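Local coordinates for protein putative NAD dependent dehydrogenase (Micromonospora echinospora, PDB 6NOR) that binds NAD and probably acts as a dehydrogenase in the biosynthesis of the antibiotic gentamicin, at residues A102-K116 against L128-G142. Numbering follows the deposited sequence.
Sequences AAQVIAAGRNVLVEK and LAAAAHERGVVLAHG. With NAD (nicotinamide-adenine-dinucleotide), chain G.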
loop_
_atom_site.group_PDB
_atom_site.type_symbol
_atom_site.label_atom_id
_atom_site.label_comp_id
_atom_site.label_asym_id
_atom_site.label_seq_id
_atom_site.Cartn_x
_atom_site.Cartn_y
_atom_site.Cartn_z
ATOM N N ALA A 102 -42.795 -0.733 -10.034
ATOM C CA ALA A 102 -42.298 -0.439 -11.378
ATOM C C ALA A 102 -43.293 -0.816 -12.446
ATOM O O ALA A 102 -43.325 -0.188 -13.491
ATOM C CB ALA A 102 -40.979 -1.153 -11.639
ATOM N N ALA A 103 -44.091 -1.854 -12.200
ATOM C CA ALA A 103 -45.097 -2.271 -13.179
ATOM C C ALA A 103 -46.185 -1.203 -13.308
ATOM O O ALA A 103 -46.679 -0.932 -14.388
ATOM C CB ALA A 103 -45.709 -3.599 -12.795
ATOM N N GLN A 104 -46.537 -0.595 -12.189
ATOM C CA GLN A 104 -47.551 0.455 -12.180
ATOM C C GLN A 104 -47.022 1.768 -12.794
ATOM O O GLN A 104 -47.743 2.467 -13.493
ATOM C CB GLN A 104 -48.032 0.690 -10.757
ATOM C CG GLN A 104 -49.133 1.707 -10.629
ATOM C CD GLN A 104 -49.506 1.967 -9.185
ATOM O OE1 GLN A 104 -49.151 1.193 -8.285
ATOM N NE2 GLN A 104 -50.222 3.065 -8.952
ATOM N N VAL A 105 -45.761 2.089 -12.536
ATOM C CA VAL A 105 -45.142 3.275 -13.115
ATOM C C VAL A 105 -45.053 3.152 -14.626
ATOM O O VAL A 105 -45.315 4.092 -15.355
ATOM C CB VAL A 105 -43.724 3.505 -12.541
ATOM C CG1 VAL A 105 -42.985 4.564 -13.334
ATOM C CG2 VAL A 105 -43.810 3.900 -11.076
ATOM N N ILE A 106 -44.679 1.971 -15.088
ATOM C CA ILE A 106 -44.579 1.693 -16.498
ATOM C C ILE A 106 -45.951 1.720 -17.165
ATOM O O ILE A 106 -46.102 2.240 -18.251
ATOM C CB ILE A 106 -43.900 0.339 -16.723
ATOM C CG1 ILE A 106 -42.398 0.480 -16.441
ATOM C CG2 ILE A 106 -44.136 -0.168 -18.132
ATOM C CD1 ILE A 106 -41.666 -0.834 -16.381
ATOM N N ALA A 107 -46.952 1.171 -16.498
ATOM C CA ALA A 107 -48.289 1.113 -17.074
ATOM C C ALA A 107 -48.879 2.523 -17.215
ATOM O O ALA A 107 -49.676 2.785 -18.112
ATOM C CB ALA A 107 -49.188 0.232 -16.234
ATOM N N ALA A 108 -48.445 3.430 -16.345
ATOM C CA ALA A 108 -48.893 4.820 -16.374
ATOM C C ALA A 108 -48.075 5.627 -17.365
ATOM O O ALA A 108 -48.216 6.843 -17.455
ATOM C CB ALA A 108 -48.799 5.442 -14.984
ATOM N N GLY A 109 -47.197 4.944 -18.088
ATOM C CA GLY A 109 -46.430 5.552 -19.159
ATOM C C GLY A 109 -45.254 6.394 -18.722
ATOM O O GLY A 109 -44.861 7.320 -19.412
ATOM N N ARG A 110 -44.684 6.072 -17.574
ATOM C CA ARG A 110 -43.526 6.810 -17.070
ATOM C C ARG A 110 -42.217 6.046 -17.185
ATOM O O ARG A 110 -42.176 4.826 -17.054
ATOM C CB ARG A 110 -43.745 7.189 -15.615
ATOM C CG ARG A 110 -44.219 8.578 -15.424
ATOM C CD ARG A 110 -45.640 8.747 -15.910
ATOM N NE ARG A 110 -46.246 9.876 -15.224
ATOM C CZ ARG A 110 -47.543 10.052 -15.079
ATOM N NH1 ARG A 110 -48.383 9.171 -15.585
ATOM N NH2 ARG A 110 -47.996 11.106 -14.423
ATOM N N ASN A 111 -41.141 6.784 -17.416
ATOM C CA ASN A 111 -39.805 6.210 -17.360
ATOM C C ASN A 111 -39.466 5.869 -15.924
ATOM O O ASN A 111 -39.960 6.515 -15.006
ATOM C CB ASN A 111 -38.783 7.177 -17.925
ATOM C CG ASN A 111 -39.126 7.620 -19.315
ATOM O OD1 ASN A 111 -38.739 6.987 -20.297
ATOM N ND2 ASN A 111 -39.862 8.717 -19.411
ATOM N N VAL A 112 -38.637 4.852 -15.722
ATOM C CA VAL A 112 -38.380 4.400 -14.374
ATOM C C VAL A 112 -36.944 3.881 -14.185
ATOM O O VAL A 112 -36.400 3.172 -15.017
ATOM C CB VAL A 112 -39.422 3.313 -13.959
ATOM C CG1 VAL A 112 -39.208 2.033 -14.706
ATOM C CG2 VAL A 112 -39.402 3.077 -12.451
ATOM N N LEU A 113 -36.333 4.310 -13.087
ATOM C CA LEU A 113 -35.068 3.786 -12.611
ATOM C C LEU A 113 -35.360 2.989 -11.358
ATOM O O LEU A 113 -35.828 3.552 -10.385
ATOM C CB LEU A 113 -34.076 4.915 -12.316
ATOM C CG LEU A 113 -32.819 4.615 -11.492
ATOM C CD1 LEU A 113 -32.030 3.482 -12.099
ATOM C CD2 LEU A 113 -31.925 5.841 -11.362
ATOM N N VAL A 114 -35.105 1.685 -11.402
ATOM C CA VAL A 114 -35.292 0.791 -10.261
ATOM C C VAL A 114 -33.972 0.437 -9.616
ATOM O O VAL A 114 -33.054 0.017 -10.288
ATOM C CB VAL A 114 -35.963 -0.531 -10.657
ATOM C CG1 VAL A 114 -36.302 -1.338 -9.416
ATOM C CG2 VAL A 114 -37.196 -0.270 -11.504
ATOM N N GLU A 115 -33.877 0.622 -8.312
ATOM C CA GLU A 115 -32.709 0.210 -7.599
ATOM C C GLU A 115 -32.460 -1.296 -7.733
ATOM O O GLU A 115 -33.370 -2.069 -7.976
ATOM C CB GLU A 115 -32.822 0.581 -6.133
ATOM C CG GLU A 115 -32.060 1.819 -5.766
ATOM C CD GLU A 115 -30.587 1.767 -6.180
ATOM O OE1 GLU A 115 -29.989 0.668 -6.220
ATOM O OE2 GLU A 115 -30.030 2.843 -6.458
ATOM N N LYS A 116 -31.197 -1.669 -7.606
ATOM C CA LYS A 116 -30.756 -3.030 -7.352
ATOM C C LYS A 116 -31.431 -3.599 -6.092
ATOM O O LYS A 116 -31.589 -2.896 -5.106
ATOM C CB LYS A 116 -29.231 -3.029 -7.179
ATOM C CG LYS A 116 -28.808 -3.874 -6.009
ATOM C CD LYS A 116 -27.816 -3.205 -5.189
ATOM C CE LYS A 116 -28.002 -3.467 -3.712
ATOM N NZ LYS A 116 -26.904 -2.757 -2.987
ATOM N N LEU A 128 -40.981 -7.222 -17.110
ATOM C CA LEU A 128 -40.874 -5.792 -16.876
ATOM C C LEU A 128 -40.180 -5.114 -18.057
ATOM O O LEU A 128 -40.601 -4.071 -18.542
ATOM C CB LEU A 128 -40.097 -5.539 -15.612
ATOM C CG LEU A 128 -40.455 -4.359 -14.735
ATOM C CD1 LEU A 128 -41.937 -4.294 -14.526
ATOM C CD2 LEU A 128 -39.744 -4.548 -13.404
ATOM N N ALA A 129 -39.112 -5.734 -18.531
ATOM C CA ALA A 129 -38.405 -5.195 -19.665
ATOM C C ALA A 129 -39.278 -5.167 -20.920
ATOM O O ALA A 129 -39.287 -4.180 -21.643
ATOM C CB ALA A 129 -37.147 -5.978 -19.907
ATOM N N ALA A 130 -40.010 -6.246 -21.177
ATOM C CA ALA A 130 -40.908 -6.281 -22.331
ATOM C C ALA A 130 -41.993 -5.218 -22.177
ATOM O O ALA A 130 -42.355 -4.597 -23.142
ATOM C CB ALA A 130 -41.539 -7.663 -22.510
ATOM N N ALA A 131 -42.493 -5.003 -20.963
ATOM C CA ALA A 131 -43.546 -4.011 -20.753
ATOM C C ALA A 131 -43.068 -2.580 -20.985
ATOM O O ALA A 131 -43.802 -1.757 -21.521
ATOM C CB ALA A 131 -44.128 -4.138 -19.353
ATOM N N ALA A 132 -41.839 -2.281 -20.596
ATOM C CA ALA A 132 -41.288 -0.946 -20.797
ATOM C C ALA A 132 -41.082 -0.641 -22.270
ATOM O O ALA A 132 -41.377 0.447 -22.733
ATOM C CB ALA A 132 -39.979 -0.800 -20.049
ATOM N N HIS A 133 -40.561 -1.615 -22.995
ATOM C CA HIS A 133 -40.303 -1.477 -24.414
ATOM C C HIS A 133 -41.615 -1.252 -25.156
ATOM O O HIS A 133 -41.696 -0.404 -26.030
ATOM C CB HIS A 133 -39.580 -2.721 -24.942
ATOM C CG HIS A 133 -39.364 -2.723 -26.429
ATOM N ND1 HIS A 133 -38.240 -2.184 -27.023
ATOM C CD2 HIS A 133 -40.114 -3.230 -27.439
ATOM C CE1 HIS A 133 -38.316 -2.343 -28.332
ATOM N NE2 HIS A 133 -39.441 -2.978 -28.611
ATOM N N GLU A 134 -42.651 -1.989 -24.775
ATOM C CA GLU A 134 -43.950 -1.839 -25.404
ATOM C C GLU A 134 -44.511 -0.461 -25.136
ATOM O O GLU A 134 -45.160 0.125 -25.989
ATOM C CB GLU A 134 -44.927 -2.909 -24.906
ATOM C CG GLU A 134 -46.224 -3.020 -25.700
ATOM C CD GLU A 134 -47.285 -2.019 -25.263
ATOM O OE1 GLU A 134 -47.223 -1.551 -24.104
ATOM O OE2 GLU A 134 -48.177 -1.698 -26.080
ATOM N N ARG A 135 -44.270 0.051 -23.942
ATOM C CA ARG A 135 -44.826 1.327 -23.527
ATOM C C ARG A 135 -43.954 2.455 -24.061
ATOM O O ARG A 135 -44.239 3.622 -23.879
ATOM C CB ARG A 135 -44.920 1.364 -21.995
ATOM C CG ARG A 135 -46.024 2.203 -21.429
ATOM C CD ARG A 135 -47.404 1.692 -21.794
ATOM N NE ARG A 135 -48.420 2.446 -21.064
ATOM C CZ ARG A 135 -48.790 3.695 -21.344
ATOM N NH1 ARG A 135 -49.715 4.291 -20.599
ATOM N NH2 ARG A 135 -48.244 4.351 -22.365
ATOM N N GLY A 136 -42.875 2.089 -24.735
ATOM C CA GLY A 136 -41.905 3.055 -25.235
ATOM C C GLY A 136 -41.221 3.916 -24.176
ATOM O O GLY A 136 -40.931 5.077 -24.449
ATOM N N VAL A 137 -40.958 3.359 -22.986
ATOM C CA VAL A 137 -40.270 4.103 -21.922
ATOM C C VAL A 137 -38.944 3.469 -21.542
ATOM O O VAL A 137 -38.665 2.323 -21.876
ATOM C CB VAL A 137 -41.120 4.221 -20.640
ATOM C CG1 VAL A 137 -42.374 5.036 -20.904
ATOM C CG2 VAL A 137 -41.464 2.849 -20.100
ATOM N N VAL A 138 -38.117 4.234 -20.847
ATOM C CA VAL A 138 -36.850 3.719 -20.367
ATOM C C VAL A 138 -37.067 2.965 -19.066
ATOM O O VAL A 138 -37.734 3.460 -18.145
ATOM C CB VAL A 138 -35.813 4.840 -20.143
ATOM C CG1 VAL A 138 -34.530 4.273 -19.503
ATOM C CG2 VAL A 138 -35.510 5.560 -21.453
ATOM N N LEU A 139 -36.533 1.748 -19.033
ATOM C CA LEU A 139 -36.346 0.978 -17.812
ATOM C C LEU A 139 -34.843 0.912 -17.530
ATOM O O LEU A 139 -34.067 0.454 -18.352
ATOM C CB LEU A 139 -36.923 -0.431 -17.942
ATOM C CG LEU A 139 -36.597 -1.448 -16.827
ATOM C CD1 LEU A 139 -37.099 -0.994 -15.482
ATOM C CD2 LEU A 139 -37.167 -2.826 -17.151
ATOM N N ALA A 140 -34.440 1.380 -16.363
ATOM C CA ALA A 140 -33.038 1.429 -16.031
ATOM C C ALA A 140 -32.888 0.836 -14.664
ATOM O O ALA A 140 -33.831 0.872 -13.886
ATOM C CB ALA A 140 -32.524 2.869 -16.074
ATOM N N HIS A 141 -31.721 0.276 -14.360
ATOM C CA HIS A 141 -31.533 -0.360 -13.056
ATOM C C HIS A 141 -30.304 0.182 -12.343
ATOM O O HIS A 141 -29.343 0.607 -12.974
ATOM C CB HIS A 141 -31.435 -1.879 -13.190
ATOM C CG HIS A 141 -30.205 -2.342 -13.907
ATOM N ND1 HIS A 141 -30.120 -2.393 -15.280
ATOM C CD2 HIS A 141 -29.008 -2.772 -13.441
ATOM C CE1 HIS A 141 -28.923 -2.826 -15.631
ATOM N NE2 HIS A 141 -28.227 -3.060 -14.534
ATOM N N GLY A 142 -30.344 0.146 -11.014
ATOM C CA GLY A 142 -29.331 0.792 -10.204
ATOM C C GLY A 142 -28.025 0.064 -9.943
ATOM O O GLY A 142 -27.574 0.040 -8.807
HETATM P PA NAD G . -34.330 1.999 3.442
HETATM O O1A NAD G . -34.934 1.013 4.469
HETATM O O2A NAD G . -33.344 2.939 4.027
HETATM O O5B NAD G . -35.487 2.837 2.793
HETATM C C5B NAD G . -36.620 2.155 2.287
HETATM C C4B NAD G . -37.736 3.227 2.169
HETATM O O4B NAD G . -38.731 2.790 1.453
HETATM C C3B NAD G . -38.302 3.499 3.544
HETATM O O3B NAD G . -38.367 4.851 3.716
HETATM C C2B NAD G . -39.723 2.874 3.503
HETATM O O2B NAD G . -40.604 3.650 4.394
HETATM C C1B NAD G . -40.056 3.062 2.291
HETATM N N9A NAD G . -41.037 2.112 1.801
HETATM C C8A NAD G . -41.230 0.817 2.121
HETATM N N7A NAD G . -42.244 0.349 1.353
HETATM C C5A NAD G . -42.671 1.343 0.573
HETATM C C6A NAD G . -43.663 1.417 -0.360
HETATM N N6A NAD G . -44.514 0.409 -0.755
HETATM N N1A NAD G . -43.876 2.547 -1.018
HETATM C C2A NAD G . -43.129 3.646 -0.750
HETATM N N3A NAD G . -42.151 3.575 0.185
HETATM C C4A NAD G . -41.918 2.432 0.840
HETATM O O3 NAD G . -33.679 1.143 2.323
HETATM P PN NAD G . -32.581 1.591 1.258
HETATM O O1N NAD G . -32.741 2.988 0.756
HETATM O O2N NAD G . -31.194 1.376 1.840
HETATM O O5D NAD G . -32.768 0.613 0.037
HETATM C C5D NAD G . -33.801 0.819 -0.907
HETATM C C4D NAD G . -33.399 0.169 -2.246
HETATM O O4D NAD G . -32.268 0.625 -2.702
HETATM C C3D NAD G . -33.171 -1.361 -2.056
HETATM O O3D NAD G . -33.659 -1.991 -3.098
HETATM C C2D NAD G . -31.638 -1.496 -1.940
HETATM O O2D NAD G . -31.226 -2.863 -2.368
HETATM C C1D NAD G . -31.191 -0.572 -2.744
HETATM N N1N NAD G . -29.905 -0.076 -2.353
HETATM C C2N NAD G . -28.966 0.185 -3.345
HETATM C C3N NAD G . -27.696 0.670 -3.024
HETATM C C7N NAD G . -26.710 0.911 -4.179
HETATM O O7N NAD G . -25.603 1.234 -3.955
HETATM N N7N NAD G . -27.144 0.707 -5.518
HETATM C C4N NAD G . -27.328 0.894 -1.717
HETATM C C5N NAD G . -28.268 0.644 -0.716
HETATM C C6N NAD G . -29.561 0.153 -1.042
HETATM O O HOH W 1 -50.189 0.565 -20.254
HETATM O O HOH W 2 -27.798 3.013 -7.798
#
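Ile106 packs against Leu128, Ala131 and Ala132 where two nearly parallel helices of the NAD-binding Rossmann fold lie side by side, their axes 14° apart. With CG1 beside the backbone N (chi1 -74°), CG2 is anti to that N and rests by Ala131, while CD1 reaches Leu128 CD1 at 3.9 Å and meets the CB of Ala132. Small alanines on the second helix leave room for this branched chain. Each helix ends in a Schellman motif, with Gly109 and Gly136 adopting the positive phi that glycine favours. Arg135 fastens the first of these ends: its NH1 donates to Ala107 O at 2.9 Å, a water links NE to the same carbonyl, and Gly109 CA lies 3.7 Å above the centre of the guanidinium plane, a closeness suited to a residue without a side chain.

Beyond the turns, strands 111-114 and 139-141 pair in parallel, the latter at the sheet's edge within this chain and joined to the former by a beta-alpha-beta crossover through helix 122-134. Asn111 starts the pairing: with CG beside its own backbone N (chi1 -55°), OD1 accepts an almost straight bond from Val138 N at 2.9 Å, while ND2 donates to Arg87 O on the neighbouring strand. A leucine here would probably leave Val138 N and Arg87 O without these partners, loosening the tie across the start of three strands. Val112 N then bonds Val138 O, and the Val112 and Leu139 side chains run alongside each other on one sheet face.

The ladder closes at Gly142, whose N donates to Val114 O at 2.8 Å; a side chain here would run into Glu115. That carboxylate is held through OE2 by His39, and its OE1 accepts a hydrogen bond from NAD N7N at 2.9 Å.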